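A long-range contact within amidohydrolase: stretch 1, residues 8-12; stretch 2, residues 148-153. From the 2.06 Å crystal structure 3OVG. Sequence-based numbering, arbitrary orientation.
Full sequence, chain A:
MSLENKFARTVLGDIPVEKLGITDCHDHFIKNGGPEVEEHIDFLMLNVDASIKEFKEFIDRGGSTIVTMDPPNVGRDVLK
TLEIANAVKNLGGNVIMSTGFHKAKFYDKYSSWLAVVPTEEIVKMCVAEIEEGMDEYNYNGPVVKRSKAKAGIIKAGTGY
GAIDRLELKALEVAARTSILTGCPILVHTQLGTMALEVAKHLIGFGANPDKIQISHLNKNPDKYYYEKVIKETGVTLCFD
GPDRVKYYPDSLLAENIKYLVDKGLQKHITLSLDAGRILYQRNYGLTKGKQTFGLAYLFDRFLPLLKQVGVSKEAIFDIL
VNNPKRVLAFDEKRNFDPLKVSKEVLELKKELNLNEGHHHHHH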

# COMPACT_ATOMS: atom_id res chain seq x y z
N ALA A 8 12.80 21.03 -40.21
CA ALA A 8 12.41 20.20 -39.07
C ALA A 8 11.70 18.98 -39.65
O ALA A 8 11.12 19.04 -40.74
CB ALA A 8 11.50 20.95 -38.14
N ARG A 9 11.73 17.88 -38.93
CA ARG A 9 11.16 16.65 -39.48
C ARG A 9 9.84 16.32 -38.77
O ARG A 9 9.87 15.86 -37.64
CB ARG A 9 12.17 15.50 -39.32
CG ARG A 9 11.62 14.14 -39.71
CD ARG A 9 12.75 13.24 -40.19
NE ARG A 9 13.43 13.80 -41.36
CZ ARG A 9 14.65 13.44 -41.77
NH1 ARG A 9 15.36 12.53 -41.11
NH2 ARG A 9 15.18 14.03 -42.83
N THR A 10 8.70 16.59 -39.42
CA THR A 10 7.41 16.29 -38.82
C THR A 10 6.93 14.94 -39.29
O THR A 10 7.53 14.34 -40.20
CB THR A 10 6.29 17.34 -39.15
OG1 THR A 10 5.80 17.14 -40.49
CG2 THR A 10 6.79 18.74 -39.00
N VAL A 11 5.86 14.46 -38.66
CA VAL A 11 5.29 13.16 -39.00
C VAL A 11 4.75 13.19 -40.42
O VAL A 11 4.71 12.18 -41.08
CB VAL A 11 4.20 12.70 -37.98
CG1 VAL A 11 4.85 12.58 -36.59
CG2 VAL A 11 2.99 13.68 -37.98
N LEU A 12 4.42 14.36 -40.92
CA LEU A 12 3.91 14.42 -42.29
C LEU A 12 5.00 14.82 -43.26
O LEU A 12 4.71 15.03 -44.43
CB LEU A 12 2.75 15.40 -42.39
CG LEU A 12 1.32 14.88 -42.20
CD1 LEU A 12 1.22 13.47 -41.62
CD2 LEU A 12 0.51 15.89 -41.40
N LYS A 148 5.45 5.32 -42.78
CA LYS A 148 6.13 6.31 -43.63
C LYS A 148 6.49 7.56 -42.80
O LYS A 148 7.33 8.35 -43.21
CB LYS A 148 5.25 6.76 -44.81
CG LYS A 148 4.82 5.65 -45.78
CD LYS A 148 4.04 6.25 -46.97
CE LYS A 148 3.26 5.19 -47.74
NZ LYS A 148 4.18 4.25 -48.43
N ALA A 149 5.82 7.75 -41.67
CA ALA A 149 6.13 8.88 -40.78
C ALA A 149 7.45 8.59 -40.06
O ALA A 149 7.69 7.48 -39.60
CB ALA A 149 5.01 9.09 -39.75
N LYS A 150 8.30 9.62 -39.99
CA LYS A 150 9.57 9.50 -39.31
C LYS A 150 9.59 10.37 -38.08
O LYS A 150 8.89 11.38 -38.00
CB LYS A 150 10.73 9.93 -40.23
CG LYS A 150 10.84 9.14 -41.52
CD LYS A 150 11.82 9.81 -42.48
CE LYS A 150 11.68 9.25 -43.91
NZ LYS A 150 12.51 10.01 -44.88
N ALA A 151 10.38 9.94 -37.10
CA ALA A 151 10.68 10.75 -35.95
C ALA A 151 11.58 11.93 -36.31
O ALA A 151 12.44 11.84 -37.23
CB ALA A 151 11.33 9.86 -34.82
N GLY A 152 11.39 13.04 -35.58
CA GLY A 152 12.17 14.23 -35.78
C GLY A 152 12.94 14.77 -34.57
O GLY A 152 13.40 15.91 -34.59
N ILE A 153 13.08 13.95 -33.53
CA ILE A 153 13.86 14.29 -32.34
C ILE A 153 14.11 12.98 -31.58
O ILE A 153 13.38 12.01 -31.77
CB ILE A 153 13.08 15.24 -31.42
CG1 ILE A 153 13.95 15.75 -30.25
CG2 ILE A 153 11.76 14.60 -30.93
CD1 ILE A 153 13.40 17.09 -29.73
O HOH W 1 8.36 13.59 -36.39
O HOH W 2 13.00 18.15 -36.16
O HOH W 3 8.26 12.17 -41.47

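No direct hydrogen bond joins these two stretches; three waters link their backbones instead. The stretches run side by side in opposite directions, with the CA of Arg-9 4.5 Å from the CA of Gly-152 and the CA of Val-11 4.7 Å from the CA of Ala-149. Residues 8-10 form the end of a strand, while stretch 2 has no regular helix or strand across from it.

Each water bridges one backbone group from each stretch. Water 1 donates to Arg-9 O at 3.0 Å and to Lys-150 O at 2.8 Å. Both are acceptors and cannot hydrogen-bond to each other; the water gives one proton to each. Water 2 accepts from Arg-9 N at 3.1 Å and donates to Gly-152 O at 2.8 Å. Water 3 accepts from Lys-150 N at 2.9 Å and donates to Thr-10 O at 2.6 Å. In these last two bridges the water relays an amide-to-carbonyl pairing.

One direct polar contact is a CA-H...O approach. Gly-152 CA lies 3.4 Å from Arg-9 O, with an angle of 152° at the hydrogen. An ideal CB on Gly-152 would sit 2.0 Å from Arg-9 O, a clash.

Arg-9 has the largest area covered by the other stretch. Its CA-to-CB bond points toward stretch 2. Its CD packs 3.9 Å from Lys-150 CB and 3.3 Å from Ala-151 O. Lys-150 CD lies over one face of the guanidinium, so aliphatic carbon covers that face. The charged nitrogens find their hydrogen bonds outside this contact.

At the other end the side chains that meet are apolar. Val-11 CB and Ala-149 CB are 4.1 Å apart. Separately, the backbone Val-11 O approaches the methyl Ala-149 CB at 3.4 Å. The CA-to-CB bond of Thr-10 points away; its OG1 accepts a hydrogen bond from Leu-12 N at 3.1 Å, within stretch 1.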